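Local coordinates for protein glycerol-3-phosphate dehydrogenase [NAD(+)] 1 (Saccharomyces cerevisiae, PDB 4FGW) that catalyses the NAD-linked interconversion of sn-glycerol 3-phosphate and dihydroxyacetone phosphate, driving glycerol production during hyperosmotic stress in yeast, at residues L151-E155 against S239-K245; G177-N183 against S194-Y200; V247-G251 against L362-V366; V145-S149 against Y200-F206. One frame throughout, in Å; residues are numbered along the deposited sequence.

Contact 1. Residues L151-E155 against S239-K245; sequences LKGFE and SICGALK
Phe154 lays its ring against the helix at Ile240, Ala243 and Leu244. One face of the ring takes a CH-pi contact: Ile240 CG2 stands over its centre, 3.8 Å from the Phe154 centroid and 10° off the normal. Ile240 carries CG1 between its backbone N and carbonyl carbon (chi1 73°), an arrangement that gives CG2 to the ring while CG1 leads away. Ala243 CB approaches obliquely, 3.7 Å from Phe154 CD2. Leu244 CG lies at the ring edge, 4.3 Å from Phe154 CE2.

The backbones also come close. Gly153 CA makes a CA-H...O contact with Ser239 O at 3.3 Å. A water accepts from Gly153 N at 2.8 Å and donates weakly to Ser239 O. A CB on Gly242 would clash with Gly153 N, so glycine there lets the backbones close in. One on Gly153 would sit tight against Ala243 CB, and its backbone angles would also press it on the preceding carbonyl O.

Two lysines meet at what is probably the active-site end. Lys152 probably binds substrate and Lys245 is the probable proton acceptor, as in relatives. Their chains cross at about a right angle, Lys152 CE lying 4.1 Å from Lys245 CE. Lys152 NZ is held by Asp301 and Gly181 O, and Lys245 NZ by Thr305 OG1.

The loop following strand 146-149 thus brings the NAD-binding N-terminal part onto helix 235-257 of the C-terminal part. Helix 261-283 backs Ile240 and Leu244 through Ile276, and Val161 of strand 160-162 touches Phe154.

Contact 2. Residues G177-N183 against S194-Y200; sequences GALSGAN and SETTVAY
Asn183 places CG between its backbone N and carbonyl carbon (chi1 49°), which brings the amide across, and chi2 of 65° turns ND2 to Glu195 and Thr196. On the other strand, Thr196 swings OG1 away from its own N (chi1 -152°) and offers it to the same amide. Asn183 ND2 donates to Glu195 O at 2.8 Å, with that oxygen close to the amide plane. Its bond to Thr196 OG1, at 3.2 Å, is weak. A leucine in place of Asn183 would probably leave Glu195 O and Thr196 OG1 without this donor and weaken the join beyond the strand end.

Strands 177-180 and 194-199 run antiparallel. Ala178 pairs with Ala199, and Ser180 with Thr197, each through two backbone hydrogen bonds; Ala178 N to Ala199 O is 2.8 Å. Between them Leu179 and Val198 form a non-hydrogen-bonded pair. Their side chains share a sheet face, with Leu179 CD1 3.8 Å from Val198 CG2. Ala178, Ser180, Thr197 and Ala199 point to the other face, where helix 235-257 packs on it. Past the ladder, a water links Ala182 O, at 2.6 Å, to Glu195 N.

The second subunit lies beside this end, and its Arg270 makes a salt bridge with Glu195. Beyond Ser180 a side-chain amide and a water thus replace direct backbone pairing, close to Trp45, a probable NAD-binding residue, and to the dimer interface.

Contact 3. Residues V247-G251 against L362-V366; sequences VVALG and LFEAV
Val366 is the main bump of this contact. It fits into a hollow on the helix segment 247-251 formed by Val247, Leu250 and Gly251. Its CG2 methyl sits 3.5 Å from Val247 O and faces the backbone N of Gly251. Its CG1 methyl meets Leu250 CD1 at 3.7 Å, the two side chains crossing at about a right angle. With CG1 anti to the backbone N (chi1 171°), that methyl is directed to Val247 and Leu250, and CG2 to the backbone of Val247 and Gly251. Gly251 leaves room for Val366, since a CB there would be tight against Leu362 CD1 and close to Val366 CG2.

Val247 is the bump in the reverse direction. It points its CG1 methyl between Phe363 and Val366, 3.8 Å from Phe363 CD2 and 3.9 Å from Val366 CG1. Val248 packs beside it. Its CG2 methyl reaches the edge of the Phe363 ring, near the ring plane and 4.0 Å from CE2. Its other methyl, CG1, is a looser neighbour of Leu362 CD2.

The contact is wholly apolar in its side chains. The axes of the two short segments approach to 9.3 Å and cross at 67°, and about one turn of each takes part.

Helix 235-257 here meets helix 361-371 inside the helical C-terminal part. Helix 340-354 adds Thr343 and Cys344 against Val247, and Val347 against Phe363. Helix 261-283 covers Val248 and Leu362 with Ile268, while its Glu275 accepts hydrogen bonds from the backbone N atoms of Leu362 and Phe363.

Contact 4. Residues V145-S149 against Y200-F206; sequences VRAIS and YHIPKDF
Arg146 reaches across to Tyr200, Pro203 and Asp205. At its charged end, NH2 forms a salt bridge with Asp205 OD2 at 2.9 Å, and NH1 lies 3.2 Å from the same Asp205 oxygen. The guanidinium and carboxylate planes are turned 72° apart, so they do not meet in the paired, two-oxygen way. Asp205 OD2 comes obliquely from well off the guanidinium plane, on the other side from Pro203. Pro203 CG covers one guanidinium face, offset toward the rim, and comes within 3.4 Å of Arg146 NH1. The aliphatic part of the arginine passes the phenol end of Tyr200, with Arg146 CD 3.3 Å from Tyr200 OH. A bend in the Arg146 chain (chi2 -59°) sets CB, CG and CD all against this hydroxyl oxygen before the guanidinium runs on to the proline and aspartate. Farther along the strand, Ile148 CD1 meets Tyr200 CD1 obliquely to the ring, at 4.0 Å.

A second shell surrounds these groups. Arg146 NH2 has a second salt bridge, to Asp212 OD1. Gln175 of the neighbouring strand touches Arg146, Tyr200 and Pro203. Leu218 of helix 215-222 packs on Tyr200 and Ile148, and His215 NE2 of that helix is hydrogen-bonded to Tyr200 O. Strand 146-149 itself sits inside the Rossmann-type sheet.

A methionine in place of Arg146 would probably leave Asp205 and Asp212 without their shared cation and loosen the loop at Asp205. With two carboxylates at one NH2, the buried guanidinium probably stays charged, and it ties the exposed Asp205 turn to a sheet strand.

From the N terminus, strand 146-149 opens contact 4, and the loop after it opens contact 1. Contact 2 then closes the shortest loop, between two adjacent strands, and is nested inside contacts 1 and 4. Contact 4 closes next, directly after strand 194-199, sharing Tyr200 with contact 2. Contact 1 closes later, on helix 235-257, so contacts 1 and 4 cross. Contact 3 starts farther along that helix and closes a long, mostly helical loop at 362-366. Contact 2 pairs two strands of the N-terminal sheet, contact 4 fastens a loop to it, contact 3 joins C-terminal helices, and contact 1 joins the two parts. It touches contact 2 through Lys152 and Ser180, and contact 3 through Leu244 and Phe363.

Contact 1. Residues L151-E155 against S239-K245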
loop_
_atom_site.group_PDB
_atom_site.type_symbol
_atom_site.label_atom_id
_atom_site.label_comp_id
_atom_site.label_asym_id
_atom_site.label_seq_id
_atom_site.Cartn_x
_atom_site.Cartn_y
_atom_site.Cartn_z
ATOM N N LEU A 151 12.910 5.784 17.845
ATOM C CA LEU A 151 12.359 4.577 18.453
ATOM C C LEU A 151 11.004 4.283 17.804
ATOM O O LEU A 151 10.061 5.070 17.936
ATOM C CB LEU A 151 12.264 4.726 19.988
ATOM C CG LEU A 151 13.592 4.651 20.777
ATOM C CD1 LEU A 151 14.474 5.900 20.560
ATOM C CD2 LEU A 151 13.337 4.494 22.273
ATOM N N LYS A 152 10.918 3.173 17.106
ATOM C CA LYS A 152 9.721 2.820 16.397
ATOM C C LYS A 152 8.618 2.333 17.284
ATOM O O LYS A 152 8.842 1.642 18.235
ATOM C CB LYS A 152 10.018 1.752 15.376
ATOM C CG LYS A 152 10.333 2.290 14.041
ATOM C CD LYS A 152 10.346 1.190 13.046
ATOM C CE LYS A 152 9.533 1.494 11.845
ATOM N NZ LYS A 152 10.394 1.631 10.690
ATOM N N GLY A 153 7.407 2.681 16.919
ATOM C CA GLY A 153 6.226 2.279 17.660
ATOM C C GLY A 153 5.857 3.229 18.780
ATOM O O GLY A 153 6.296 4.383 18.811
ATOM N N PHE A 154 5.015 2.735 19.688
ATOM C CA PHE A 154 4.507 3.462 20.845
ATOM C C PHE A 154 4.158 2.455 21.952
ATOM O O PHE A 154 4.176 1.247 21.711
ATOM C CB PHE A 154 3.280 4.320 20.447
ATOM C CG PHE A 154 2.007 3.554 20.158
ATOM C CD1 PHE A 154 0.920 3.632 21.017
ATOM C CD2 PHE A 154 1.892 2.763 19.018
ATOM C CE1 PHE A 154 -0.254 2.926 20.748
ATOM C CE2 PHE A 154 0.719 2.050 18.756
ATOM C CZ PHE A 154 -0.341 2.127 19.629
ATOM N N GLU A 155 3.846 2.951 23.151
ATOM C CA GLU A 155 3.476 2.116 24.291
ATOM C C GLU A 155 1.961 1.919 24.278
ATOM O O GLU A 155 1.208 2.890 24.165
ATOM C CB GLU A 155 3.949 2.761 25.604
ATOM C CG GLU A 155 4.280 1.765 26.698
ATOM C CD GLU A 155 5.150 2.287 27.829
ATOM O OE1 GLU A 155 5.640 1.440 28.609
ATOM O OE2 GLU A 155 5.343 3.521 27.950
ATOM N N SER A 239 4.113 7.378 14.624
ATOM C CA SER A 239 4.394 6.468 15.740
ATOM C C SER A 239 3.521 5.224 15.840
ATOM O O SER A 239 4.044 4.142 16.106
ATOM C CB SER A 239 4.368 7.227 17.062
ATOM O OG SER A 239 5.182 8.384 16.993
ATOM N N ILE A 240 2.202 5.372 15.674
ATOM C CA ILE A 240 1.288 4.235 15.790
ATOM C C ILE A 240 1.448 3.192 14.688
ATOM O O ILE A 240 1.310 1.997 14.954
ATOM C CB ILE A 240 -0.174 4.621 16.136
ATOM C CG1 ILE A 240 -0.899 5.251 14.957
ATOM C CG2 ILE A 240 -0.266 5.494 17.411
ATOM C CD1 ILE A 240 -2.090 4.525 14.644
ATOM N N CYS A 241 1.807 3.651 13.470
ATOM C CA CYS A 241 2.072 2.826 12.290
ATOM C C CYS A 241 3.195 1.823 12.561
ATOM O O CYS A 241 3.033 0.652 12.241
ATOM C CB CYS A 241 2.408 3.705 11.092
ATOM S SG CYS A 241 1.044 4.737 10.503
ATOM N N GLY A 242 4.298 2.292 13.163
ATOM C CA GLY A 242 5.486 1.507 13.507
ATOM C C GLY A 242 5.252 0.289 14.382
ATOM O O GLY A 242 6.043 -0.661 14.352
ATOM N N ALA A 243 4.168 0.309 15.177
ATOM C CA ALA A 243 3.770 -0.795 16.031
ATOM C C ALA A 243 2.686 -1.633 15.353
ATOM O O ALA A 243 2.873 -2.840 15.208
ATOM C CB ALA A 243 3.277 -0.273 17.375
ATOM N N LEU A 244 1.572 -0.993 14.916
ATOM C CA LEU A 244 0.386 -1.631 14.317
ATOM C C LEU A 244 0.586 -2.422 13.028
ATOM O O LEU A 244 -0.120 -3.413 12.816
ATOM C CB LEU A 244 -0.801 -0.657 14.218
ATOM C CG LEU A 244 -1.273 -0.006 15.531
ATOM C CD1 LEU A 244 -2.522 0.803 15.320
ATOM C CD2 LEU A 244 -1.502 -1.036 16.627
ATOM N N LYS A 245 1.575 -2.023 12.199
ATOM C CA LYS A 245 1.918 -2.686 10.932
ATOM C C LYS A 245 2.250 -4.168 11.133
ATOM O O LYS A 245 1.957 -4.986 10.258
ATOM C CB LYS A 245 3.077 -1.958 10.199
ATOM C CG LYS A 245 4.414 -1.997 10.949
ATOM C CD LYS A 245 5.523 -1.233 10.261
ATOM C CE LYS A 245 6.835 -1.423 10.985
ATOM N NZ LYS A 245 7.369 -2.792 10.781
HETATM O O HOH W 1 7.188 4.361 14.670
#

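Contact 2. Residues G177-N183 against S194-Y200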
loop_
_atom_site.group_PDB
_atom_site.type_symbol
_atom_site.label_atom_id
_atom_site.label_comp_id
_atom_site.label_asym_id
_atom_site.label_seq_id
_atom_site.Cartn_x
_atom_site.Cartn_y
_atom_site.Cartn_z
ATOM N N GLY A 177 10.158 15.183 18.717
ATOM C CA GLY A 177 9.488 14.646 17.543
ATOM C C GLY A 177 9.897 13.213 17.272
ATOM O O GLY A 177 10.541 12.579 18.114
ATOM N N ALA A 178 9.533 12.684 16.098
ATOM C CA ALA A 178 9.872 11.304 15.739
ATOM C C ALA A 178 10.386 11.149 14.311
ATOM O O ALA A 178 10.118 11.996 13.468
ATOM C CB ALA A 178 8.684 10.384 15.984
ATOM N N LEU A 179 11.183 10.092 14.073
ATOM C CA LEU A 179 11.729 9.704 12.773
ATOM C C LEU A 179 11.343 8.235 12.565
ATOM O O LEU A 179 11.707 7.384 13.380
ATOM C CB LEU A 179 13.264 9.888 12.718
ATOM C CG LEU A 179 13.959 9.627 11.365
ATOM C CD1 LEU A 179 15.147 10.519 11.182
ATOM C CD2 LEU A 179 14.390 8.155 11.218
ATOM N N SER A 180 10.570 7.954 11.492
ATOM C CA SER A 180 10.106 6.600 11.142
ATOM C C SER A 180 9.770 6.498 9.652
ATOM O O SER A 180 9.231 7.428 9.076
ATOM C CB SER A 180 8.893 6.219 11.989
ATOM O OG SER A 180 8.632 4.825 11.979
ATOM N N GLY A 181 10.097 5.371 9.044
ATOM C CA GLY A 181 9.812 5.127 7.633
ATOM C C GLY A 181 10.096 3.702 7.223
ATOM O O GLY A 181 10.521 2.896 8.049
ATOM N N ALA A 182 9.830 3.365 5.947
ATOM C CA ALA A 182 10.121 2.041 5.394
ATOM C C ALA A 182 11.648 1.984 5.129
ATOM O O ALA A 182 12.144 2.342 4.054
ATOM C CB ALA A 182 9.330 1.826 4.113
ATOM N N ASN A 183 12.388 1.593 6.164
ATOM C CA ASN A 183 13.843 1.537 6.119
ATOM C C ASN A 183 14.449 0.572 7.124
ATOM O O ASN A 183 13.812 0.221 8.107
ATOM C CB ASN A 183 14.477 2.954 6.239
ATOM C CG ASN A 183 13.957 3.795 7.368
ATOM O OD1 ASN A 183 14.126 3.488 8.546
ATOM N ND2 ASN A 183 13.332 4.889 7.024
ATOM N N SER A 194 16.137 4.629 0.071
ATOM C CA SER A 194 14.914 4.451 0.843
ATOM C C SER A 194 14.440 5.834 1.304
ATOM O O SER A 194 15.064 6.850 0.970
ATOM C CB SER A 194 15.119 3.505 2.031
ATOM O OG SER A 194 16.061 3.993 2.974
ATOM N N GLU A 195 13.317 5.872 2.040
ATOM C CA GLU A 195 12.744 7.110 2.541
ATOM C C GLU A 195 12.480 7.021 4.033
ATOM O O GLU A 195 12.467 5.927 4.615
ATOM C CB GLU A 195 11.409 7.412 1.835
ATOM C CG GLU A 195 11.470 7.584 0.327
ATOM C CD GLU A 195 10.128 7.920 -0.295
ATOM O OE1 GLU A 195 10.071 8.866 -1.109
ATOM O OE2 GLU A 195 9.127 7.258 0.056
ATOM N N THR A 196 12.215 8.191 4.638
ATOM C CA THR A 196 11.776 8.322 6.019
ATOM C C THR A 196 10.907 9.554 6.189
ATOM O O THR A 196 11.030 10.526 5.433
ATOM C CB THR A 196 12.931 8.238 7.052
ATOM O OG1 THR A 196 12.396 7.722 8.266
ATOM C CG2 THR A 196 13.595 9.594 7.336
ATOM N N THR A 197 10.045 9.505 7.214
ATOM C CA THR A 197 9.232 10.631 7.636
ATOM C C THR A 197 9.864 11.119 8.939
ATOM O O THR A 197 10.301 10.309 9.765
ATOM C CB THR A 197 7.773 10.236 7.905
ATOM O OG1 THR A 197 7.330 9.248 6.979
ATOM C CG2 THR A 197 6.846 11.433 7.896
ATOM N N VAL A 198 9.942 12.449 9.085
ATOM C CA VAL A 198 10.367 13.129 10.294
ATOM C C VAL A 198 9.158 13.971 10.706
ATOM O O VAL A 198 8.664 14.772 9.909
ATOM C CB VAL A 198 11.665 13.976 10.151
ATOM C CG1 VAL A 198 12.005 14.673 11.472
ATOM C CG2 VAL A 198 12.837 13.117 9.698
ATOM N N ALA A 199 8.650 13.749 11.928
ATOM C CA ALA A 199 7.510 14.499 12.454
ATOM C C ALA A 199 7.916 15.304 13.666
ATOM O O ALA A 199 8.624 14.797 14.532
ATOM C CB ALA A 199 6.365 13.569 12.788
ATOM N N TYR A 200 7.489 16.570 13.721
ATOM C CA TYR A 200 7.823 17.479 14.821
ATOM C C TYR A 200 6.820 18.625 14.875
ATOM O O TYR A 200 6.582 19.295 13.865
ATOM C CB TYR A 200 9.256 18.019 14.623
ATOM C CG TYR A 200 9.764 18.969 15.682
ATOM C CD1 TYR A 200 10.364 18.492 16.844
ATOM C CD2 TYR A 200 9.739 20.347 15.480
ATOM C CE1 TYR A 200 10.870 19.363 17.807
ATOM C CE2 TYR A 200 10.244 21.228 16.434
ATOM C CZ TYR A 200 10.805 20.732 17.599
ATOM O OH TYR A 200 11.299 21.602 18.542
HETATM O O HOH W 2 11.497 3.508 1.802
#

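Contact 3. Residues V247-G251 against L362-V366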
loop_
_atom_site.group_PDB
_atom_site.type_symbol
_atom_site.label_atom_id
_atom_site.label_comp_id
_atom_site.label_asym_id
_atom_site.label_seq_id
_atom_site.Cartn_x
_atom_site.Cartn_y
_atom_site.Cartn_z
ATOM N N VAL A 247 0.957 -6.230 13.409
ATOM C CA VAL A 247 -0.284 -6.972 13.675
ATOM C C VAL A 247 -0.892 -7.314 12.306
ATOM O O VAL A 247 -1.295 -8.460 12.079
ATOM C CB VAL A 247 -1.271 -6.184 14.584
ATOM C CG1 VAL A 247 -2.600 -6.924 14.733
ATOM C CG2 VAL A 247 -0.654 -5.907 15.953
ATOM N N VAL A 248 -0.893 -6.328 11.386
ATOM C CA VAL A 248 -1.372 -6.482 10.015
ATOM C C VAL A 248 -0.504 -7.510 9.242
ATOM O O VAL A 248 -1.053 -8.376 8.555
ATOM C CB VAL A 248 -1.467 -5.116 9.276
ATOM C CG1 VAL A 248 -2.083 -5.281 7.887
ATOM C CG2 VAL A 248 -2.257 -4.098 10.097
ATOM N N ALA A 249 0.837 -7.428 9.381
ATOM C CA ALA A 249 1.785 -8.344 8.731
ATOM C C ALA A 249 1.501 -9.809 9.101
ATOM O O ALA A 249 1.703 -10.698 8.268
ATOM C CB ALA A 249 3.217 -7.972 9.092
ATOM N N LEU A 250 0.997 -10.049 10.333
ATOM C CA LEU A 250 0.619 -11.388 10.789
ATOM C C LEU A 250 -0.577 -11.904 9.985
ATOM O O LEU A 250 -0.529 -13.028 9.491
ATOM C CB LEU A 250 0.344 -11.437 12.301
ATOM C CG LEU A 250 1.551 -11.277 13.247
ATOM C CD1 LEU A 250 1.095 -11.048 14.665
ATOM C CD2 LEU A 250 2.462 -12.507 13.215
ATOM N N GLY A 251 -1.592 -11.050 9.797
ATOM C CA GLY A 251 -2.780 -11.350 9.003
ATOM C C GLY A 251 -2.453 -11.669 7.558
ATOM O O GLY A 251 -3.103 -12.532 6.964
ATOM N N LEU A 362 -9.947 -6.867 12.362
ATOM C CA LEU A 362 -8.680 -7.469 11.919
ATOM C C LEU A 362 -7.689 -7.624 13.068
ATOM O O LEU A 362 -7.115 -8.705 13.224
ATOM C CB LEU A 362 -8.051 -6.744 10.722
ATOM C CG LEU A 362 -6.690 -7.285 10.232
ATOM C CD1 LEU A 362 -6.823 -8.696 9.632
ATOM C CD2 LEU A 362 -6.055 -6.346 9.256
ATOM N N PHE A 363 -7.518 -6.563 13.892
ATOM C CA PHE A 363 -6.657 -6.589 15.082
ATOM C C PHE A 363 -7.142 -7.682 16.035
ATOM O O PHE A 363 -6.320 -8.437 16.560
ATOM C CB PHE A 363 -6.624 -5.214 15.794
ATOM C CG PHE A 363 -5.938 -4.064 15.080
ATOM C CD1 PHE A 363 -6.056 -2.761 15.552
ATOM C CD2 PHE A 363 -5.177 -4.282 13.933
ATOM C CE1 PHE A 363 -5.428 -1.697 14.889
ATOM C CE2 PHE A 363 -4.549 -3.217 13.275
ATOM C CZ PHE A 363 -4.674 -1.934 13.762
ATOM N N GLU A 364 -8.477 -7.804 16.203
ATOM C CA GLU A 364 -9.094 -8.824 17.053
ATOM C C GLU A 364 -8.876 -10.228 16.488
ATOM O O GLU A 364 -8.513 -11.124 17.245
ATOM C CB GLU A 364 -10.591 -8.548 17.274
ATOM C CG GLU A 364 -11.210 -9.451 18.335
ATOM C CD GLU A 364 -12.726 -9.516 18.398
ATOM O OE1 GLU A 364 -13.399 -8.785 17.635
ATOM O OE2 GLU A 364 -13.241 -10.290 19.236
ATOM N N ALA A 365 -9.073 -10.406 15.165
ATOM C CA ALA A 365 -8.905 -11.674 14.451
ATOM C C ALA A 365 -7.486 -12.234 14.604
ATOM O O ALA A 365 -7.344 -13.412 14.933
ATOM C CB ALA A 365 -9.250 -11.497 12.982
ATOM N N VAL A 366 -6.449 -11.382 14.411
ATOM C CA VAL A 366 -5.033 -11.738 14.568
ATOM C C VAL A 366 -4.792 -12.231 16.009
ATOM O O VAL A 366 -4.232 -13.315 16.190
ATOM C CB VAL A 366 -4.086 -10.569 14.154
ATOM C CG1 VAL A 366 -2.631 -10.864 14.513
ATOM C CG2 VAL A 366 -4.213 -10.258 12.666
#

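Contact 4. Residues V145-S149 against Y200-F206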
loop_
_atom_site.group_PDB
_atom_site.type_symbol
_atom_site.label_atom_id
_atom_site.label_comp_id
_atom_site.label_asym_id
_atom_site.label_seq_id
_atom_site.Cartn_x
_atom_site.Cartn_y
_atom_site.Cartn_z
ATOM N N VAL A 145 16.878 22.697 24.439
ATOM C CA VAL A 145 17.142 21.499 23.647
ATOM C C VAL A 145 15.853 20.930 23.048
ATOM O O VAL A 145 14.810 20.888 23.708
ATOM C CB VAL A 145 17.976 20.429 24.412
ATOM C CG1 VAL A 145 18.345 19.254 23.510
ATOM C CG2 VAL A 145 19.239 21.036 25.013
ATOM N N ARG A 146 15.935 20.572 21.765
ATOM C CA ARG A 146 14.864 19.958 20.989
ATOM C C ARG A 146 15.368 18.577 20.620
ATOM O O ARG A 146 16.571 18.398 20.419
ATOM C CB ARG A 146 14.524 20.791 19.735
ATOM C CG ARG A 146 14.355 22.304 19.974
ATOM C CD ARG A 146 13.267 22.655 20.971
ATOM N NE ARG A 146 12.970 24.085 20.968
ATOM C CZ ARG A 146 12.069 24.662 21.755
ATOM N NH1 ARG A 146 11.370 23.936 22.619
ATOM N NH2 ARG A 146 11.858 25.969 21.682
ATOM N N ALA A 147 14.471 17.592 20.587
ATOM C CA ALA A 147 14.874 16.218 20.309
ATOM C C ALA A 147 14.067 15.528 19.217
ATOM O O ALA A 147 12.986 15.988 18.849
ATOM C CB ALA A 147 14.840 15.401 21.598
ATOM N N ILE A 148 14.621 14.422 18.688
ATOM C CA ILE A 148 13.999 13.542 17.697
ATOM C C ILE A 148 14.203 12.105 18.181
ATOM O O ILE A 148 15.324 11.722 18.512
ATOM C CB ILE A 148 14.518 13.781 16.241
ATOM C CG1 ILE A 148 14.138 15.195 15.696
ATOM C CG2 ILE A 148 14.102 12.654 15.262
ATOM C CD1 ILE A 148 12.577 15.502 15.383
ATOM N N SER A 149 13.114 11.325 18.250
ATOM C CA SER A 149 13.150 9.921 18.654
ATOM C C SER A 149 13.048 9.036 17.410
ATOM O O SER A 149 12.112 9.189 16.627
ATOM C CB SER A 149 12.009 9.613 19.621
ATOM O OG SER A 149 11.898 8.224 19.885
ATOM N N TYR A 200 7.489 16.570 13.721
ATOM C CA TYR A 200 7.823 17.479 14.821
ATOM C C TYR A 200 6.820 18.625 14.875
ATOM O O TYR A 200 6.582 19.295 13.865
ATOM C CB TYR A 200 9.256 18.019 14.623
ATOM C CG TYR A 200 9.764 18.969 15.682
ATOM C CD1 TYR A 200 10.364 18.492 16.844
ATOM C CD2 TYR A 200 9.739 20.347 15.480
ATOM C CE1 TYR A 200 10.870 19.363 17.807
ATOM C CE2 TYR A 200 10.244 21.228 16.434
ATOM C CZ TYR A 200 10.805 20.732 17.599
ATOM O OH TYR A 200 11.299 21.602 18.542
ATOM N N HIS A 201 6.220 18.833 16.050
ATOM C CA HIS A 201 5.300 19.943 16.273
ATOM C C HIS A 201 6.156 21.107 16.727
ATOM O O HIS A 201 6.877 20.980 17.725
ATOM C CB HIS A 201 4.255 19.614 17.359
ATOM C CG HIS A 201 3.235 18.602 16.940
ATOM N ND1 HIS A 201 3.202 17.335 17.502
ATOM C CD2 HIS A 201 2.241 18.700 16.024
ATOM C CE1 HIS A 201 2.194 16.707 16.918
ATOM N NE2 HIS A 201 1.590 17.486 16.015
ATOM N N ILE A 202 6.120 22.223 15.975
ATOM C CA ILE A 202 6.861 23.432 16.329
ATOM C C ILE A 202 6.265 23.927 17.657
ATOM O O ILE A 202 5.041 24.065 17.748
ATOM C CB ILE A 202 6.827 24.491 15.187
ATOM C CG1 ILE A 202 7.719 24.057 14.012
ATOM C CG2 ILE A 202 7.244 25.884 15.684
ATOM C CD1 ILE A 202 6.987 23.881 12.774
ATOM N N PRO A 203 7.090 24.088 18.719
ATOM C CA PRO A 203 6.533 24.486 20.023
ATOM C C PRO A 203 6.243 25.977 20.187
ATOM O O PRO A 203 6.567 26.786 19.318
ATOM C CB PRO A 203 7.592 23.994 21.015
ATOM C CG PRO A 203 8.865 24.052 20.260
ATOM C CD PRO A 203 8.556 23.910 18.792
ATOM N N LYS A 204 5.620 26.329 21.323
ATOM C CA LYS A 204 5.280 27.695 21.729
ATOM C C LYS A 204 6.549 28.472 22.113
ATOM O O LYS A 204 6.613 29.690 21.927
ATOM C CB LYS A 204 4.266 27.679 22.892
ATOM C CG LYS A 204 4.548 26.633 23.990
ATOM C CD LYS A 204 3.382 25.648 24.214
ATOM C CE LYS A 204 3.227 24.564 23.159
ATOM N NZ LYS A 204 4.270 23.506 23.260
ATOM N N ASP A 205 7.563 27.739 22.615
ATOM C CA ASP A 205 8.879 28.206 23.064
ATOM C C ASP A 205 9.785 28.648 21.888
ATOM O O ASP A 205 10.847 29.234 22.120
ATOM C CB ASP A 205 9.543 27.074 23.886
ATOM C CG ASP A 205 10.892 27.383 24.523
ATOM O OD1 ASP A 205 11.055 28.500 25.060
ATOM O OD2 ASP A 205 11.770 26.493 24.514
ATOM N N PHE A 206 9.350 28.383 20.642
ATOM C CA PHE A 206 10.056 28.686 19.395
ATOM C C PHE A 206 10.469 30.153 19.218
ATOM O O PHE A 206 9.720 31.062 19.594
ATOM C CB PHE A 206 9.220 28.200 18.198
ATOM C CG PHE A 206 9.879 28.264 16.842
ATOM C CD1 PHE A 206 9.509 29.232 15.916
ATOM C CD2 PHE A 206 10.850 27.338 16.478
ATOM C CE1 PHE A 206 10.106 29.279 14.654
ATOM C CE2 PHE A 206 11.458 27.396 15.221
ATOM C CZ PHE A 206 11.077 28.360 14.316
#